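Local coordinates for protein ferritin (Ulva pertusa, PDB 3VNX) that stores iron as a hollow shell of 24 subunits, probably oxidising iron(II) with its ferroxidase activity before the metal is laid down as mineral inside, at residues 45-50 with 91-96; 96-99 with 103-106; 143-148 with 159-164. All blocks are in the same frame, centred on the assembly; numbering follows the deposited sequence. Where two conformers were deposited one is given.

Interaction 1: residues 45-50 with 91-96; sequences NEQINI and HMLMDY
I48 and L93 meet where helix 38-66 runs against helix 73-99, an antiparallel pair within the ferritin four-helix bundle. The two side chains slide past one another in opposite directions, and CG1 of I48 presses on CB of L93 at 3.4 Å, a tight contact close to the backbone. The first torsion of I48 (chi1 -76°) sets CG1 beside its own backbone N, and from there CD1 runs on to the next residue, ending 3.6 Å from CG of M94. That second encounter is nearly at right angles: the isoleucine tip lies across the methionine chain. On the other flank of L93, its CD1 rests 3.7 Å from CG of Q47, so the leucine is met by an apolar side chain through its CB and by the aliphatic part of a polar one through a methyl.

The segment axes approach to 9.1 Å at 162°, a spacing that lets these short branches fill the interface without any hydrogen bond across it. Further out, F160 and L165 of helix 155-201 pack on L93, L106 covers I48, and S63 of a second subunit reaches M94. Q47 faces the bundle interior, its side chain about 5 Å from a bound calcium ion, and its NE2 is hydrogen-bonded to both OE1 of E51 and OD1 of N138.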
loop_
_atom_site.group_PDB
_atom_site.type_symbol
_atom_site.label_atom_id
_atom_site.label_comp_id
_atom_site.label_asym_id
_atom_site.label_seq_id
_atom_site.Cartn_x
_atom_site.Cartn_y
_atom_site.Cartn_z
ATOM N N ASN A 45 -47.019 13.121 -28.714
ATOM C CA ASN A 45 -47.795 13.482 -27.532
ATOM C C ASN A 45 -48.736 12.356 -27.136
ATOM O O ASN A 45 -48.889 12.028 -25.955
ATOM C CB ASN A 45 -48.540 14.788 -27.756
ATOM C CG ASN A 45 -47.639 15.987 -27.581
ATOM O OD1 ASN A 45 -46.691 15.943 -26.794
ATOM N ND2 ASN A 45 -47.912 17.060 -28.318
ATOM N N GLU A 46 -49.336 11.741 -28.144
ATOM C CA GLU A 46 -50.221 10.621 -27.910
ATOM C C GLU A 46 -49.455 9.500 -27.184
ATOM O O GLU A 46 -49.896 8.987 -26.156
ATOM C CB GLU A 46 -50.836 10.150 -29.240
ATOM C CG GLU A 46 -51.700 8.922 -29.117
ATOM O OE1 GLU A 46 -53.217 10.335 -27.964
ATOM O OE2 GLU A 46 -53.562 8.155 -27.855
ATOM N N GLN A 47 -48.293 9.146 -27.717
ATOM C CA GLN A 47 -47.499 8.051 -27.173
ATOM C C GLN A 47 -46.933 8.440 -25.793
ATOM O O GLN A 47 -46.856 7.616 -24.879
ATOM C CB GLN A 47 -46.400 7.649 -28.172
ATOM C CG GLN A 47 -45.569 6.431 -27.765
ATOM C CD GLN A 47 -46.406 5.192 -27.520
ATOM O OE1 GLN A 47 -47.399 4.947 -28.208
ATOM N NE2 GLN A 47 -45.997 4.390 -26.544
ATOM N N ILE A 48 -46.587 9.707 -25.613
ATOM C CA ILE A 48 -46.283 10.166 -24.264
ATOM C C ILE A 48 -47.428 9.800 -23.314
ATOM O O ILE A 48 -47.205 9.191 -22.255
ATOM C CB ILE A 48 -46.009 11.677 -24.206
ATOM C CG1 ILE A 48 -44.622 11.975 -24.760
ATOM C CG2 ILE A 48 -46.100 12.180 -22.773
ATOM C CD1 ILE A 48 -44.463 13.360 -25.325
ATOM N N ASN A 49 -48.654 10.148 -23.698
ATOM C CA ASN A 49 -49.799 9.888 -22.832
ATOM C C ASN A 49 -50.001 8.403 -22.573
ATOM O O ASN A 49 -50.460 8.008 -21.500
ATOM C CB ASN A 49 -51.083 10.507 -23.409
ATOM C CG ASN A 49 -52.320 10.210 -22.552
ATOM O OD1 ASN A 49 -53.227 9.488 -22.980
ATOM N ND2 ASN A 49 -52.356 10.763 -21.338
ATOM N N ILE A 50 -49.656 7.579 -23.559
ATOM C CA ILE A 50 -49.817 6.133 -23.431
ATOM C C ILE A 50 -48.833 5.546 -22.405
ATOM O O ILE A 50 -49.197 4.682 -21.595
ATOM C CB ILE A 50 -49.672 5.451 -24.804
ATOM C CG1 ILE A 50 -50.768 5.957 -25.745
ATOM C CG2 ILE A 50 -49.715 3.927 -24.672
ATOM C CD1 ILE A 50 -50.860 5.222 -27.049
ATOM N N HIS A 91 -40.889 10.462 -20.401
ATOM C CA HIS A 91 -39.879 11.523 -20.335
ATOM C C HIS A 91 -38.932 11.592 -21.551
ATOM O O HIS A 91 -38.565 12.690 -22.003
ATOM C CB HIS A 91 -39.059 11.394 -19.047
ATOM C CG HIS A 91 -38.121 12.538 -18.816
ATOM N ND1 HIS A 91 -38.553 13.786 -18.417
ATOM C CD2 HIS A 91 -36.771 12.627 -18.937
ATOM C CE1 HIS A 91 -37.511 14.594 -18.298
ATOM N NE2 HIS A 91 -36.421 13.913 -18.605
ATOM N N MET A 92 -38.522 10.433 -22.069
ATOM C CA MET A 92 -37.639 10.368 -23.238
ATOM C C MET A 92 -38.382 10.882 -24.477
ATOM O O MET A 92 -37.803 11.545 -25.358
ATOM C CB MET A 92 -37.132 8.926 -23.470
ATOM C CG MET A 92 -36.239 8.348 -22.354
ATOM S SD MET A 92 -36.330 6.540 -22.122
ATOM C CE MET A 92 -35.418 5.917 -23.537
ATOM N N LEU A 93 -39.673 10.563 -24.547
ATOM C CA LEU A 93 -40.477 11.017 -25.677
ATOM C C LEU A 93 -40.609 12.529 -25.609
ATOM O O LEU A 93 -40.466 13.208 -26.616
ATOM C CB LEU A 93 -41.846 10.337 -25.693
ATOM C CG LEU A 93 -41.767 8.861 -26.085
ATOM C CD1 LEU A 93 -43.024 8.122 -25.662
ATOM C CD2 LEU A 93 -41.525 8.740 -27.591
ATOM N N MET A 94 -40.838 13.049 -24.409
ATOM C CA MET A 94 -40.952 14.490 -24.217
ATOM C C MET A 94 -39.647 15.162 -24.596
ATOM O O MET A 94 -39.628 16.204 -25.266
ATOM C CB MET A 94 -41.342 14.799 -22.770
ATOM C CG MET A 94 -42.652 14.122 -22.366
ATOM S SD MET A 94 -42.980 14.067 -20.599
ATOM C CE MET A 94 -43.064 15.829 -20.219
ATOM N N ASP A 95 -38.551 14.544 -24.183
ATOM C CA ASP A 95 -37.231 15.043 -24.524
ATOM C C ASP A 95 -37.036 15.130 -26.047
ATOM O O ASP A 95 -36.564 16.139 -26.574
ATOM C CB ASP A 95 -36.172 14.153 -23.888
ATOM C CG ASP A 95 -34.769 14.494 -24.354
ATOM O OD1 ASP A 95 -34.302 15.626 -24.087
ATOM O OD2 ASP A 95 -34.130 13.628 -24.987
ATOM N N TYR A 96 -37.411 14.080 -26.763
ATOM C CA TYR A 96 -37.293 14.135 -28.213
ATOM C C TYR A 96 -38.185 15.232 -28.785
ATOM O O TYR A 96 -37.783 15.938 -29.717
ATOM C CB TYR A 96 -37.604 12.783 -28.879
ATOM C CG TYR A 96 -37.089 12.724 -30.301
ATOM C CD1 TYR A 96 -35.727 12.531 -30.551
ATOM C CD2 TYR A 96 -37.954 12.895 -31.404
ATOM C CE1 TYR A 96 -35.220 12.501 -31.856
ATOM C CE2 TYR A 96 -37.456 12.863 -32.722
ATOM C CZ TYR A 96 -36.086 12.663 -32.936
ATOM O OH TYR A 96 -35.565 12.619 -34.208
#

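Interaction 2: residues 96-99 with 103-106; sequences YQTK and RVEL
The flat amide of Q97 has the backbone of R103 toward one of its faces: the carbonyl O of R103 stands to one side of the plane, offset from the nitrogen, 3.6 Å from NE2 of Q97, and the backbone N of R103 lies on the same side, displaced toward the CG end, 4.1 Å from CD of Q97. This is a van der Waals approach to one face, not a hydrogen bond; the hydrogen bonds of the side chain run elsewhere. OE1 of Q97 bonds to the hydroxyl of Y36, while NE2 is taken by the backbone O of E41 and by OD1 of N45. With both ends held, rotation of the buried amide is fixed and one face is turned to the loop.

The chain gets there by leaving the helix with CG anti to the backbone N (chi1 -175°) and then bending at chi2 (78°). Its methylenes form the apolar part of the contact: CG of Q97 comes to 3.6 Å from C of R103, and CB of Q97 lies 3.9 Å from CG2 of V104. The same valine methyl is more loosely neighboured by CG2 of T98, at 4.4 Å. R103 contributes through its main chain, because its CB points away from the helix.

N45 fastens the returning loop a second time, with OD1 accepting from the backbone N of E105 and ND2 donating to the backbone O of R103; OE2 of E41 receives the N-H of R103. The chain thus reverses just after helix 73-99 and is laid along helix 38-66, whose polar side chains hold its backbone, while S63 and R67 of a second subunit close over T98, V104 and R103.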
loop_
_atom_site.group_PDB
_atom_site.type_symbol
_atom_site.label_atom_id
_atom_site.label_comp_id
_atom_site.label_asym_id
_atom_site.label_seq_id
_atom_site.Cartn_x
_atom_site.Cartn_y
_atom_site.Cartn_z
ATOM N N TYR A 96 -37.411 14.080 -26.763
ATOM C CA TYR A 96 -37.293 14.135 -28.213
ATOM C C TYR A 96 -38.185 15.232 -28.785
ATOM O O TYR A 96 -37.783 15.938 -29.717
ATOM C CB TYR A 96 -37.604 12.783 -28.879
ATOM C CG TYR A 96 -37.089 12.724 -30.301
ATOM C CD1 TYR A 96 -35.727 12.531 -30.551
ATOM C CD2 TYR A 96 -37.954 12.895 -31.404
ATOM C CE1 TYR A 96 -35.220 12.501 -31.856
ATOM C CE2 TYR A 96 -37.456 12.863 -32.722
ATOM C CZ TYR A 96 -36.086 12.663 -32.936
ATOM O OH TYR A 96 -35.565 12.619 -34.208
ATOM N N GLN A 97 -39.388 15.369 -28.222
ATOM C CA GLN A 97 -40.354 16.353 -28.704
ATOM C C GLN A 97 -39.732 17.746 -28.749
ATOM O O GLN A 97 -39.722 18.399 -29.796
ATOM C CB GLN A 97 -41.614 16.365 -27.838
ATOM C CG GLN A 97 -42.709 17.281 -28.369
ATOM C CD GLN A 97 -43.491 16.663 -29.536
ATOM O OE1 GLN A 97 -42.995 16.592 -30.670
ATOM N NE2 GLN A 97 -44.724 16.213 -29.255
ATOM N N THR A 98 -39.201 18.193 -27.614
ATOM C CA THR A 98 -38.606 19.521 -27.548
ATOM C C THR A 98 -37.230 19.566 -28.227
ATOM O O THR A 98 -36.767 20.622 -28.669
ATOM C CB THR A 98 -38.545 20.026 -26.109
ATOM O OG1 THR A 98 -38.106 18.965 -25.253
ATOM C CG2 THR A 98 -39.941 20.475 -25.667
ATOM N N LYS A 99 -36.588 18.410 -28.321
ATOM C CA LYS A 99 -35.382 18.302 -29.113
ATOM C C LYS A 99 -35.662 18.703 -30.574
ATOM O O LYS A 99 -34.870 19.418 -31.181
ATOM C CB LYS A 99 -34.799 16.884 -29.024
ATOM C CG LYS A 99 -33.341 16.766 -29.501
ATOM C CD LYS A 99 -32.757 15.360 -29.279
ATOM C CE LYS A 99 -32.217 15.188 -27.861
ATOM N NZ LYS A 99 -31.789 13.773 -27.565
ATOM N N ARG A 103 -43.806 20.705 -29.449
ATOM C CA ARG A 103 -44.202 21.065 -28.089
ATOM C C ARG A 103 -44.970 19.952 -27.377
ATOM O O ARG A 103 -45.880 19.341 -27.939
ATOM C CB ARG A 103 -44.959 22.396 -28.062
ATOM C CG ARG A 103 -44.197 23.461 -28.820
ATOM C CD ARG A 103 -44.455 24.888 -28.350
ATOM N NE ARG A 103 -43.534 25.802 -29.036
ATOM C CZ ARG A 103 -43.890 26.950 -29.613
ATOM N NH1 ARG A 103 -45.158 27.342 -29.573
ATOM N NH2 ARG A 103 -42.978 27.711 -30.224
ATOM N N VAL A 104 -44.570 19.682 -26.139
ATOM C CA VAL A 104 -45.202 18.641 -25.351
ATOM C C VAL A 104 -46.618 19.052 -24.929
ATOM O O VAL A 104 -46.833 20.135 -24.386
ATOM C CB VAL A 104 -44.354 18.316 -24.093
ATOM C CG1 VAL A 104 -45.182 17.531 -23.041
ATOM C CG2 VAL A 104 -43.067 17.577 -24.484
ATOM N N GLU A 105 -47.590 18.193 -25.193
ATOM C CA GLU A 105 -48.895 18.370 -24.588
ATOM C C GLU A 105 -49.195 17.193 -23.677
ATOM O O GLU A 105 -49.232 16.047 -24.127
ATOM C CB GLU A 105 -49.991 18.473 -25.638
ATOM C CG GLU A 105 -51.358 18.626 -24.997
ATOM C CD GLU A 105 -52.496 18.489 -25.978
ATOM O OE1 GLU A 105 -53.539 19.144 -25.756
ATOM O OE2 GLU A 105 -52.351 17.726 -26.959
ATOM N N LEU A 106 -49.405 17.472 -22.399
ATOM C CA LEU A 106 -49.726 16.422 -21.448
ATOM C C LEU A 106 -51.233 16.326 -21.319
ATOM O O LEU A 106 -51.927 17.331 -21.149
ATOM C CB LEU A 106 -49.085 16.696 -20.080
ATOM C CG LEU A 106 -47.597 16.361 -19.951
ATOM C CD1 LEU A 106 -47.100 16.628 -18.539
ATOM C CD2 LEU A 106 -47.349 14.909 -20.353
#

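Interaction 3: residues 143-148 with 159-164; sequences QALQAI and DFVEGG. With CA (calcium ion), chain B; CA (calcium ion), chain E.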
loop_
_atom_site.group_PDB
_atom_site.type_symbol
_atom_site.label_atom_id
_atom_site.label_comp_id
_atom_site.label_asym_id
_atom_site.label_seq_id
_atom_site.Cartn_x
_atom_site.Cartn_y
_atom_site.Cartn_z
ATOM N N GLN A 143 -45.555 0.506 -32.831
ATOM C CA GLN A 143 -45.549 0.241 -34.267
ATOM C C GLN A 143 -46.305 1.326 -35.059
ATOM O O GLN A 143 -45.806 1.861 -36.059
ATOM C CB GLN A 143 -46.125 -1.145 -34.552
ATOM C CG GLN A 143 -45.097 -2.276 -34.445
ATOM C CD GLN A 143 -45.746 -3.641 -34.390
ATOM O OE1 GLN A 143 -46.952 -3.756 -34.170
ATOM N NE2 GLN A 143 -44.951 -4.685 -34.585
ATOM N N ALA A 144 -47.502 1.653 -34.592
ATOM C CA ALA A 144 -48.280 2.742 -35.162
ATOM C C ALA A 144 -47.514 4.069 -35.135
ATOM O O ALA A 144 -47.574 4.860 -36.096
ATOM C CB ALA A 144 -49.632 2.880 -34.415
ATOM N N LEU A 145 -46.795 4.325 -34.041
ATOM C CA LEU A 145 -46.074 5.595 -33.927
ATOM C C LEU A 145 -45.009 5.699 -35.006
ATOM O O LEU A 145 -44.811 6.758 -35.607
ATOM C CB LEU A 145 -45.457 5.802 -32.536
ATOM C CG LEU A 145 -44.451 6.963 -32.450
ATOM C CD1 LEU A 145 -45.034 8.267 -32.938
ATOM C CD2 LEU A 145 -43.899 7.138 -31.041
ATOM N N GLN A 146 -44.326 4.599 -35.279
ATOM C CA GLN A 146 -43.299 4.674 -36.306
ATOM C C GLN A 146 -43.940 4.750 -37.703
ATOM O O GLN A 146 -43.376 5.357 -38.625
ATOM C CB GLN A 146 -42.274 3.536 -36.160
ATOM C CG GLN A 146 -42.553 2.295 -36.970
ATOM C CD GLN A 146 -42.129 2.427 -38.423
ATOM O OE1 GLN A 146 -41.019 2.888 -38.738
ATOM N NE2 GLN A 146 -43.012 2.008 -39.318
ATOM N N ALA A 147 -45.129 4.164 -37.846
ATOM C CA ALA A 147 -45.847 4.212 -39.122
ATOM C C ALA A 147 -46.086 5.655 -39.525
ATOM O O ALA A 147 -45.838 6.041 -40.677
ATOM C CB ALA A 147 -47.166 3.465 -39.039
ATOM N N ILE A 148 -46.563 6.458 -38.580
ATOM C CA ILE A 148 -46.772 7.873 -38.858
ATOM C C ILE A 148 -45.454 8.551 -39.228
ATOM O O ILE A 148 -45.364 9.260 -40.236
ATOM C CB ILE A 148 -47.431 8.601 -37.678
ATOM C CG1 ILE A 148 -48.831 8.033 -37.414
ATOM C CG2 ILE A 148 -47.543 10.095 -37.970
ATOM C CD1 ILE A 148 -49.565 8.715 -36.253
ATOM N N ASP A 159 -35.679 6.431 -36.851
ATOM C CA ASP A 159 -34.494 5.876 -36.218
ATOM C C ASP A 159 -34.621 5.984 -34.706
ATOM O O ASP A 159 -34.344 5.027 -33.974
ATOM C CB ASP A 159 -33.242 6.607 -36.703
ATOM C CG ASP A 159 -31.970 6.088 -36.049
ATOM O OD1 ASP A 159 -31.613 4.907 -36.274
ATOM O OD2 ASP A 159 -31.327 6.868 -35.307
ATOM N N PHE A 160 -35.069 7.148 -34.247
ATOM C CA PHE A 160 -35.245 7.373 -32.825
ATOM C C PHE A 160 -36.225 6.389 -32.216
ATOM O O PHE A 160 -35.960 5.818 -31.155
ATOM C CB PHE A 160 -35.704 8.799 -32.513
ATOM C CG PHE A 160 -36.209 8.948 -31.112
ATOM C CD1 PHE A 160 -35.326 8.906 -30.038
ATOM C CD2 PHE A 160 -37.565 9.060 -30.854
ATOM C CE1 PHE A 160 -35.786 9.000 -28.728
ATOM C CE2 PHE A 160 -38.037 9.155 -29.548
ATOM C CZ PHE A 160 -37.145 9.125 -28.486
ATOM N N VAL A 161 -37.358 6.194 -32.885
ATOM C CA VAL A 161 -38.418 5.358 -32.345
ATOM C C VAL A 161 -38.034 3.890 -32.379
ATOM O O VAL A 161 -38.299 3.146 -31.428
ATOM C CB VAL A 161 -39.763 5.555 -33.109
ATOM C CG1 VAL A 161 -40.754 4.442 -32.769
ATOM C CG2 VAL A 161 -40.362 6.911 -32.796
ATOM N N GLU A 162 -37.409 3.463 -33.468
ATOM C CA GLU A 162 -37.203 2.026 -33.648
ATOM C C GLU A 162 -35.990 1.519 -32.882
ATOM O O GLU A 162 -36.003 0.412 -32.341
ATOM C CB GLU A 162 -37.169 1.632 -35.135
ATOM C CG GLU A 162 -36.248 2.471 -35.974
ATOM C CD GLU A 162 -36.736 2.649 -37.404
ATOM O OE1 GLU A 162 -35.939 3.156 -38.218
ATOM O OE2 GLU A 162 -37.900 2.297 -37.716
ATOM N N GLY A 163 -34.957 2.341 -32.803
ATOM C CA GLY A 163 -33.764 1.956 -32.075
ATOM C C GLY A 163 -33.947 2.071 -30.575
ATOM O O GLY A 163 -33.213 1.458 -29.802
ATOM N N GLY A 164 -34.927 2.866 -30.157
ATOM C CA GLY A 164 -35.164 3.081 -28.744
ATOM C C GLY A 164 -36.323 2.241 -28.256
ATOM O O GLY A 164 -36.213 1.014 -28.190
HETATM CA CA CA B . -32.300 3.462 -38.450
HETATM CA CA CA E . -35.104 4.342 -40.659
#
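OE1 of E162 binds one calcium ion at 2.8 Å, while the other carboxylate oxygen, OE2, faces Q146 of the opposing helix, 3.3 Å from its OE1 as modelled. The shorter metal bond is made one turn earlier, where OD1 of D159 holds a second calcium ion at 2.7 Å. That ion also lies 3.7 Å from OE1 of E162, so the two acidic residues present neighbouring carboxylates to a pair of metal ions; the positive charge would be expected to favour their ionised forms.

E162 reaches this position from the crowded position: its CG sits between the backbone N and the carbonyl carbon (chi1 50°), and the chain bends at chi2. The amide of Q146 and the carboxylate cross obliquely as side chains, yet their planes are only 16° apart.

Helices 123-151 and 155-201 are successive antiparallel members of the four-helix bundle, and here their axes come within 9.6 Å at 156°. Acidic residues at this place on the last bundle helix line the channels along the threefold axes of ferritin shells, and the calcium bound here is consistent with such a route for cations. A155 of a third subunit packs on both Q146 and E162, and G163 of a fourth touches D159.

Inward from the metals the contact turns apolar. V161 forks between two residues: CG1 meets CB of Q146 at 3.8 Å, and CG2 meets CD2 of L145 at 4.0 Å. L145 continues into the bundle, where it packs on A43, I44 and Q47 of helix 38-66. From E162 to G164 the helix widens into a pi-type turn; the bond from the N-H of G164 to the O of F160 is weak.

Read from the N terminus, interaction 1 closes the longest loop, bringing 91-96 back to 45-50 across forty mostly helical residues and pairing helices 38-66 and 73-99. Interaction 2 begins on its last residue, Y96, and closes a turn of just three residues, tying the chain leaving helix 73-99 to that helix's end. After the long connection and most of helix 123-151, interaction 3 closes a hairpin of ten intervening residues onto helix 155-201. The three follow in series, neither nested nor crossed. Y96, shared by the first two, joins them to the third through its ring stack with F160, where Y96 CD1 lies 3.7 Å from F160 CG.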